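Local atomic coordinates of Aac(6')-Ih protein (Acinetobacter baumannii, PDB entry 4E8O), a protein that probably transfers an acetyl group from acetyl coenzyme A to the 6'-amino group of aminoglycoside antibiotics, a reaction that confers resistance. Residues G116-V121 and L151-T156; E86-T91 and E132-A137. All coordinates share one frame; numbering follows the deposited sequence.

Contact 1 of 2, residues G116-V121 and L151-T156; sequences GLVQQV and LGFHET
Val118, on the face of helix 113-127 that looks toward residues 151-156, meets Leu151 and Phe153 with its two methyl groups. The tight part is methyl to methyl, Val118 CG2 lying 3.8 Å from Leu151 CD1, and the two side chains run at a slant to one another. The other methyl makes a looser approach to the aromatic ring: CG1 stands anti to the backbone N (chi1 165°), which brings it obliquely to Phe153, 4.5 Å from CE1. A beta-branched residue suits this helix position because its two short arms serve two different neighbours. Leu151 supplies the reach from the other side; its CB also lies in plane at the edge of the Phe153 ring, so that leucine and ring form one apolar surface. With 7.7 Å between Val118 CA and Leu151 CA, side chains alone bridge the gap.

Phe153 is buried and packs edge-to-face with both Phe133 and His148; Val118 also touches Phe133, on strand 132-138. The solvent side is at Gly152, exposed and with a positive phi of 99°, a backbone conformation that glycine adopts easily; Leu151 beside it is partly exposed, although its CD1 end is packed. Gly152 ends helix 142-150 in a Schellman motif. Beyond the turn, His154 and Glu155 pair in an antiparallel ladder with a strand of the second subunit. The arrangement thus packs the C-terminal end of helix 142-150 and the residues leading into the last strand against helix 113-127, beside strand 132-138 of the GNAT (GCN5-related N-acetyltransferase) fold.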
ATOM      1  N   GLY B 116      12.191  15.491 -15.469  1.00 37.18           N
ATOM      2  CA  GLY B 116      12.770  16.437 -14.532  1.00 36.57           C
ATOM      3  C   GLY B 116      12.077  16.434 -13.182  1.00 33.05           C
ATOM      4  O   GLY B 116      12.726  16.589 -12.145  1.00 32.16           O
ATOM      5  N   LEU B 117      10.758  16.274 -13.186  1.00 31.31           N
ATOM      6  CA  LEU B 117       9.998  16.239 -11.941  1.00 29.81           C
ATOM      7  C   LEU B 117      10.352  14.993 -11.131  1.00 28.69           C
ATOM      8  O   LEU B 117      10.596  15.071  -9.925  1.00 27.94           O
ATOM      9  CB  LEU B 117       8.494  16.291 -12.228  1.00 29.20           C
ATOM     10  CG  LEU B 117       7.920  17.635 -12.689  1.00 30.09           C
ATOM     11  CD1 LEU B 117       6.569  17.438 -13.361  1.00 30.00           C
ATOM     12  CD2 LEU B 117       7.783  18.585 -11.518  1.00 28.98           C
ATOM     13  N   VAL B 118      10.385  13.848 -11.808  1.00 29.69           N
ATOM     14  CA  VAL B 118      10.763  12.580 -11.190  1.00 30.36           C
ATOM     15  C   VAL B 118      12.159  12.665 -10.578  1.00 31.91           C
ATOM     16  O   VAL B 118      12.376  12.215  -9.450  1.00 31.15           O
ATOM     17  CB  VAL B 118      10.705  11.433 -12.219  1.00 31.61           C
ATOM     18  CG1 VAL B 118      11.444  10.197 -11.714  1.00 31.88           C
ATOM     19  CG2 VAL B 118       9.259  11.102 -12.556  1.00 30.95           C
ATOM     20  N   GLN B 119      13.093  13.264 -11.315  1.00 34.09           N
ATOM     21  CA  GLN B 119      14.471  13.410 -10.851  1.00 37.99           C
ATOM     22  C   GLN B 119      14.579  14.233  -9.571  1.00 36.87           C
ATOM     23  O   GLN B 119      15.487  14.017  -8.771  1.00 37.95           O
ATOM     24  CB  GLN B 119      15.350  14.031 -11.947  1.00 43.77           C
ATOM     25  CG  GLN B 119      15.652  13.091 -13.103  1.00 48.00           C
ATOM     26  CD  GLN B 119      16.629  13.675 -14.107  1.00 54.39           C
ATOM     27  OE1 GLN B 119      16.578  13.354 -15.295  1.00 56.65           O
ATOM     28  NE2 GLN B 119      17.536  14.527 -13.632  1.00 57.12           N
ATOM     29  N   GLN B 120      13.659  15.175  -9.381  1.00 34.92           N
ATOM     30  CA  GLN B 120      13.656  15.993  -8.172  1.00 34.77           C
ATOM     31  C   GLN B 120      13.211  15.188  -6.956  1.00 32.31           C
ATOM     32  O   GLN B 120      13.676  15.433  -5.845  1.00 34.14           O
ATOM     33  CB  GLN B 120      12.770  17.230  -8.350  1.00 36.17           C
ATOM     34  CG  GLN B 120      13.352  18.273  -9.302  1.00 40.20           C
ATOM     35  CD  GLN B 120      14.678  18.841  -8.819  1.00 43.85           C
ATOM     36  OE1 GLN B 120      14.821  19.219  -7.654  1.00 44.97           O
ATOM     37  NE2 GLN B 120      15.657  18.896  -9.716  1.00 45.47           N
ATOM     38  N   VAL B 121      12.316  14.225  -7.166  1.00 29.84           N
ATOM     39  CA  VAL B 121      11.879  13.345  -6.083  1.00 28.62           C
ATOM     40  C   VAL B 121      13.031  12.469  -5.591  1.00 28.84           C
ATOM     41  O   VAL B 121      13.195  12.272  -4.385  1.00 29.17           O
ATOM     42  CB  VAL B 121      10.725  12.433  -6.526  1.00 26.87           C
ATOM     43  CG1 VAL B 121      10.205  11.616  -5.350  1.00 26.26           C
ATOM     44  CG2 VAL B 121       9.607  13.259  -7.120  1.00 25.80           C
ATOM     45  N   LEU B 151       9.266   6.699 -17.923  1.00 34.20           N
ATOM     46  CA  LEU B 151       9.951   7.444 -16.868  1.00 33.85           C
ATOM     47  C   LEU B 151      11.020   6.605 -16.157  1.00 32.41           C
ATOM     48  O   LEU B 151      11.679   7.087 -15.230  1.00 31.70           O
ATOM     49  CB  LEU B 151       8.942   7.986 -15.848  1.00 32.44           C
ATOM     50  CG  LEU B 151       8.020   9.107 -16.341  1.00 33.63           C
ATOM     51  CD1 LEU B 151       7.060   9.572 -15.255  1.00 31.61           C
ATOM     52  CD2 LEU B 151       8.843  10.269 -16.857  1.00 35.52           C
ATOM     53  N   GLY B 152      11.192   5.358 -16.588  1.00 31.82           N
ATOM     54  CA  GLY B 152      12.213   4.499 -16.012  1.00 31.36           C
ATOM     55  C   GLY B 152      11.691   3.528 -14.967  1.00 28.44           C
ATOM     56  O   GLY B 152      12.473   2.780 -14.372  1.00 27.67           O
ATOM     57  N   PHE B 153      10.380   3.541 -14.730  1.00 27.41           N
ATOM     58  CA  PHE B 153       9.770   2.570 -13.821  1.00 26.63           C
ATOM     59  C   PHE B 153       9.557   1.254 -14.562  1.00 28.73           C
ATOM     60  O   PHE B 153       9.304   1.249 -15.771  1.00 32.50           O
ATOM     61  CB  PHE B 153       8.425   3.075 -13.282  1.00 24.73           C
ATOM     62  CG  PHE B 153       8.532   4.260 -12.352  1.00 24.52           C
ATOM     63  CD1 PHE B 153       8.641   5.550 -12.856  1.00 25.72           C
ATOM     64  CD2 PHE B 153       8.487   4.086 -10.974  1.00 23.40           C
ATOM     65  CE1 PHE B 153       8.729   6.642 -12.004  1.00 25.70           C
ATOM     66  CE2 PHE B 153       8.576   5.173 -10.116  1.00 23.80           C
ATOM     67  CZ  PHE B 153       8.697   6.453 -10.633  1.00 24.82           C
ATOM     68  N   HIS B 154       9.666   0.141 -13.843  1.00 26.02           N
ATOM     69  CA  HIS B 154       9.322  -1.161 -14.409  1.00 26.45           C
ATOM     70  C   HIS B 154       8.235  -1.778 -13.546  1.00 24.80           C
ATOM     71  O   HIS B 154       8.139  -1.466 -12.358  1.00 24.58           O
ATOM     72  CB  HIS B 154      10.549  -2.077 -14.489  1.00 27.46           C
ATOM     73  CG  HIS B 154      11.130  -2.434 -13.156  1.00 28.30           C
ATOM     74  ND1 HIS B 154      12.031  -1.628 -12.495  1.00 29.14           N
ATOM     75  CD2 HIS B 154      10.946  -3.520 -12.364  1.00 28.35           C
ATOM     76  CE1 HIS B 154      12.372  -2.196 -11.350  1.00 29.87           C
ATOM     77  NE2 HIS B 154      11.728  -3.346 -11.248  1.00 29.53           N
ATOM     78  N   GLU B 155       7.403  -2.628 -14.140  1.00 24.37           N
ATOM     79  CA  GLU B 155       6.296  -3.260 -13.419  1.00 22.89           C
ATOM     80  C   GLU B 155       6.828  -4.290 -12.424  1.00 22.90           C
ATOM     81  O   GLU B 155       7.773  -5.019 -12.732  1.00 23.63           O
ATOM     82  CB  GLU B 155       5.347  -3.928 -14.424  1.00 24.14           C
ATOM     83  CG  GLU B 155       4.180  -4.704 -13.814  1.00 23.23           C
ATOM     84  CD  GLU B 155       3.312  -5.360 -14.871  1.00 24.58           C
ATOM     85  OE1 GLU B 155       3.178  -4.790 -15.976  1.00 25.70           O
ATOM     86  OE2 GLU B 155       2.765  -6.452 -14.607  1.00 25.08           O
ATOM     87  N   THR B 156       6.233  -4.344 -11.232  1.00 22.11           N
ATOM     88  CA  THR B 156       6.654  -5.306 -10.208  1.00 25.07           C
ATOM     89  C   THR B 156       5.600  -6.362  -9.883  1.00 26.54           C
ATOM     90  O   THR B 156       5.919  -7.544  -9.745  1.00 28.13           O
ATOM     91  CB  THR B 156       7.060  -4.602  -8.904  1.00 24.74           C
ATOM     92  OG1 THR B 156       6.019  -3.700  -8.501  1.00 23.60           O
ATOM     93  CG2 THR B 156       8.342  -3.826  -9.107  1.00 25.28           C
TER

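Contact 2 of 2, residues E86-T91 and E132-A137; sequences EYVNGT and EFASDA
The carboxylate of Glu132 is the flat group that meets Thr91. Both CA and CB of Thr91 lie off the carboxylate plane, on the same side of it and well tilted from it, with Thr91 CB 3.2 Å from Glu132 OE1. This is a carbon-oxygen contact; the hydrogen bonds of OE1 go instead to Gln92 N and Thr93 OG1, just beyond the loop segment. Glutamate suits the place because its chain, extended beyond CG, carries an acceptor to the loop.

Next to it the contact is apolar and compact. The small methyl of Ala134 receives two branched residues, with Thr91 CG2 at 4.0 Å from Ala134 CB and Val88 CG1 at 4.0 Å from the same atom. Thr91 can present CG2 here because that methyl stands anti to its carbonyl carbon while OG1 turns back toward Val88 O. Val88 to Thr91 form a type II turn, closed by Thr91 N to Val88 O at 3.2 Å, and Gly90 fits its third position, where phi is positive.

Lys163 NZ of the second subunit hydrogen-bonds to Gly90 O and makes a long, weak ion pair with Glu132 OE2. Strand 132-138 hydrogen-bonds to strand 96-104 and forms an antiparallel ladder with a strand of the second subunit. The first side-chain bond of Phe133 points away from the loop, and its ring packs on helix 113-127, so the strand separates that helix from the loop between strands 75-84 and 96-104.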
ATOM      1  N   GLU B  86       5.486   1.936   5.628  1.00 27.99           N
ATOM      2  CA  GLU B  86       4.797   0.654   5.641  1.00 28.03           C
ATOM      3  C   GLU B  86       5.029  -0.048   4.306  1.00 28.00           C
ATOM      4  O   GLU B  86       5.334   0.608   3.305  1.00 25.95           O
ATOM      5  CB  GLU B  86       3.307   0.863   5.922  1.00 26.70           C
ATOM      6  CG  GLU B  86       3.033   1.372   7.337  1.00 26.79           C
ATOM      7  CD  GLU B  86       1.578   1.716   7.560  1.00 26.08           C
ATOM      8  OE1 GLU B  86       0.822   1.753   6.565  1.00 22.86           O
ATOM      9  OE2 GLU B  86       1.188   1.953   8.724  1.00 29.52           O
ATOM     10  N   TYR B  87       4.894  -1.372   4.290  1.00 29.62           N
ATOM     11  CA  TYR B  87       5.237  -2.158   3.101  1.00 29.77           C
ATOM     12  C   TYR B  87       4.502  -1.743   1.827  1.00 27.50           C
ATOM     13  O   TYR B  87       3.269  -1.773   1.772  1.00 28.22           O
ATOM     14  CB  TYR B  87       5.020  -3.655   3.341  1.00 30.70           C
ATOM     15  CG  TYR B  87       5.299  -4.469   2.100  1.00 31.54           C
ATOM     16  CD1 TYR B  87       6.601  -4.663   1.659  1.00 32.57           C
ATOM     17  CD2 TYR B  87       4.265  -5.018   1.353  1.00 31.26           C
ATOM     18  CE1 TYR B  87       6.868  -5.392   0.518  1.00 33.47           C
ATOM     19  CE2 TYR B  87       4.523  -5.749   0.208  1.00 31.95           C
ATOM     20  CZ  TYR B  87       5.825  -5.931  -0.201  1.00 33.53           C
ATOM     21  OH  TYR B  87       6.086  -6.658  -1.337  1.00 35.92           O
ATOM     22  N   VAL B  88       5.266  -1.355   0.805  1.00 24.91           N
ATOM     23  CA  VAL B  88       4.694  -1.089  -0.516  1.00 21.77           C
ATOM     24  C   VAL B  88       4.967  -2.274  -1.436  1.00 20.99           C
ATOM     25  O   VAL B  88       6.116  -2.713  -1.562  1.00 21.30           O
ATOM     26  CB  VAL B  88       5.273   0.192  -1.163  1.00 21.28           C
ATOM     27  CG1 VAL B  88       4.713   0.370  -2.564  1.00 19.64           C
ATOM     28  CG2 VAL B  88       4.959   1.424  -0.318  1.00 21.01           C
ATOM     29  N   ASN B  89       3.913  -2.788  -2.069  1.00 20.35           N
ATOM     30  CA  ASN B  89       4.037  -3.920  -2.987  1.00 22.45           C
ATOM     31  C   ASN B  89       5.149  -3.754  -4.029  1.00 22.69           C
ATOM     32  O   ASN B  89       5.307  -2.683  -4.622  1.00 21.88           O
ATOM     33  CB  ASN B  89       2.699  -4.195  -3.685  1.00 24.38           C
ATOM     34  CG  ASN B  89       1.665  -4.802  -2.751  1.00 27.01           C
ATOM     35  OD1 ASN B  89       0.616  -4.213  -2.495  1.00 27.86           O
ATOM     36  ND2 ASN B  89       1.958  -5.992  -2.243  1.00 29.31           N
ATOM     37  N   GLY B  90       5.933  -4.812  -4.230  1.00 24.11           N
ATOM     38  CA  GLY B  90       6.980  -4.801  -5.236  1.00 24.72           C
ATOM     39  C   GLY B  90       8.337  -4.338  -4.740  1.00 26.40           C
ATOM     40  O   GLY B  90       9.325  -4.442  -5.469  1.00 29.31           O
ATOM     41  N   THR B  91       8.390  -3.830  -3.510  1.00 25.17           N
ATOM     42  CA  THR B  91       9.627  -3.294  -2.940  1.00 26.56           C
ATOM     43  C   THR B  91      10.311  -4.305  -2.013  1.00 29.15           C
ATOM     44  O   THR B  91       9.686  -5.274  -1.578  1.00 29.10           O
ATOM     45  CB  THR B  91       9.365  -1.962  -2.190  1.00 26.24           C
ATOM     46  OG1 THR B  91       8.463  -2.185  -1.097  1.00 25.80           O
ATOM     47  CG2 THR B  91       8.756  -0.935  -3.131  1.00 25.37           C
ATOM     48  N   GLU B 132      14.660   2.955  -3.205  1.00 26.45           N
ATOM     49  CA  GLU B 132      13.603   2.545  -4.120  1.00 25.01           C
ATOM     50  C   GLU B 132      12.533   3.630  -4.257  1.00 23.22           C
ATOM     51  O   GLU B 132      12.223   4.339  -3.293  1.00 22.43           O
ATOM     52  CB  GLU B 132      12.982   1.210  -3.678  1.00 24.60           C
ATOM     53  CG  GLU B 132      13.884  -0.003  -3.908  1.00 27.38           C
ATOM     54  CD  GLU B 132      13.238  -1.306  -3.484  1.00 29.21           C
ATOM     55  OE1 GLU B 132      12.531  -1.309  -2.456  1.00 29.31           O
ATOM     56  OE2 GLU B 132      13.437  -2.332  -4.171  1.00 30.39           O
ATOM     57  N   PHE B 133      11.984   3.745  -5.466  1.00 22.48           N
ATOM     58  CA  PHE B 133      10.973   4.741  -5.813  1.00 21.20           C
ATOM     59  C   PHE B 133       9.858   3.949  -6.487  1.00 20.85           C
ATOM     60  O   PHE B 133      10.039   3.422  -7.590  1.00 21.41           O
ATOM     61  CB  PHE B 133      11.576   5.762  -6.787  1.00 21.61           C
ATOM     62  CG  PHE B 133      10.692   6.956  -7.079  1.00 21.25           C
ATOM     63  CD1 PHE B 133       9.464   7.117  -6.462  1.00 20.40           C
ATOM     64  CD2 PHE B 133      11.107   7.922  -7.987  1.00 22.19           C
ATOM     65  CE1 PHE B 133       8.663   8.213  -6.745  1.00 20.79           C
ATOM     66  CE2 PHE B 133      10.316   9.023  -8.275  1.00 21.53           C
ATOM     67  CZ  PHE B 133       9.090   9.168  -7.654  1.00 21.17           C
ATOM     68  N   ALA B 134       8.718   3.845  -5.813  1.00 19.84           N
ATOM     69  CA  ALA B 134       7.612   3.029  -6.299  1.00 18.93           C
ATOM     70  C   ALA B 134       6.436   3.901  -6.706  1.00 18.10           C
ATOM     71  O   ALA B 134       6.404   5.095  -6.411  1.00 18.80           O
ATOM     72  CB  ALA B 134       7.180   2.024  -5.241  1.00 18.12           C
ATOM     73  N   SER B 135       5.470   3.292  -7.383  1.00 18.78           N
ATOM     74  CA  SER B 135       4.276   3.988  -7.847  1.00 20.28           C
ATOM     75  C   SER B 135       3.251   2.916  -8.163  1.00 21.43           C
ATOM     76  O   SER B 135       3.551   1.721  -8.058  1.00 20.84           O
ATOM     77  CB  SER B 135       4.591   4.813  -9.093  1.00 21.92           C
ATOM     78  OG  SER B 135       3.468   5.568  -9.529  1.00 22.64           O
ATOM     79  N   ASP B 136       2.041   3.326  -8.527  1.00 22.10           N
ATOM     80  CA  ASP B 136       1.041   2.358  -8.967  1.00 24.11           C
ATOM     81  C   ASP B 136       0.070   3.005  -9.943  1.00 24.66           C
ATOM     82  O   ASP B 136       0.090   4.223 -10.133  1.00 25.34           O
ATOM     83  CB  ASP B 136       0.304   1.723  -7.775  1.00 25.67           C
ATOM     84  CG  ASP B 136      -0.581   2.709  -7.028  1.00 27.54           C
ATOM     85  OD1 ASP B 136      -0.559   3.919  -7.339  1.00 28.66           O
ATOM     86  OD2 ASP B 136      -1.302   2.273  -6.111  1.00 28.30           O
ATOM     87  N   ALA B 137      -0.768   2.187 -10.567  1.00 23.26           N
ATOM     88  CA  ALA B 137      -1.727   2.677 -11.542  1.00 21.97           C
ATOM     89  C   ALA B 137      -2.869   1.692 -11.617  1.00 22.22           C
ATOM     90  O   ALA B 137      -2.668   0.497 -11.396  1.00 22.75           O
ATOM     91  CB  ALA B 137      -1.077   2.806 -12.891  1.00 21.53           C
TER

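In the fold
Contacts 1 and 2 have centres about 12 Å apart and meet through strand 132-138. Phe133 joins them: its CE2 lies 3.8 Å from Val118 CG1 and its CZ 3.5 Å from Val121 CG1, while its carbonyl O is 3.4 Å from Phe153 CE2. Farther along, Thr156 OG1 comes within 3.6 Å of Gly90 CA, so the chain leaving contact 1 reaches the turn of contact 2. The segments alternate along the sequence, and both contacts touch the second subunit. In GNAT enzymes acetyl coenzyme A typically binds near where the strands equivalent to 96-104 and 132-138 splay apart; contact 2 lies where these strands are still paired, and its closeness to the cofactor site is not established.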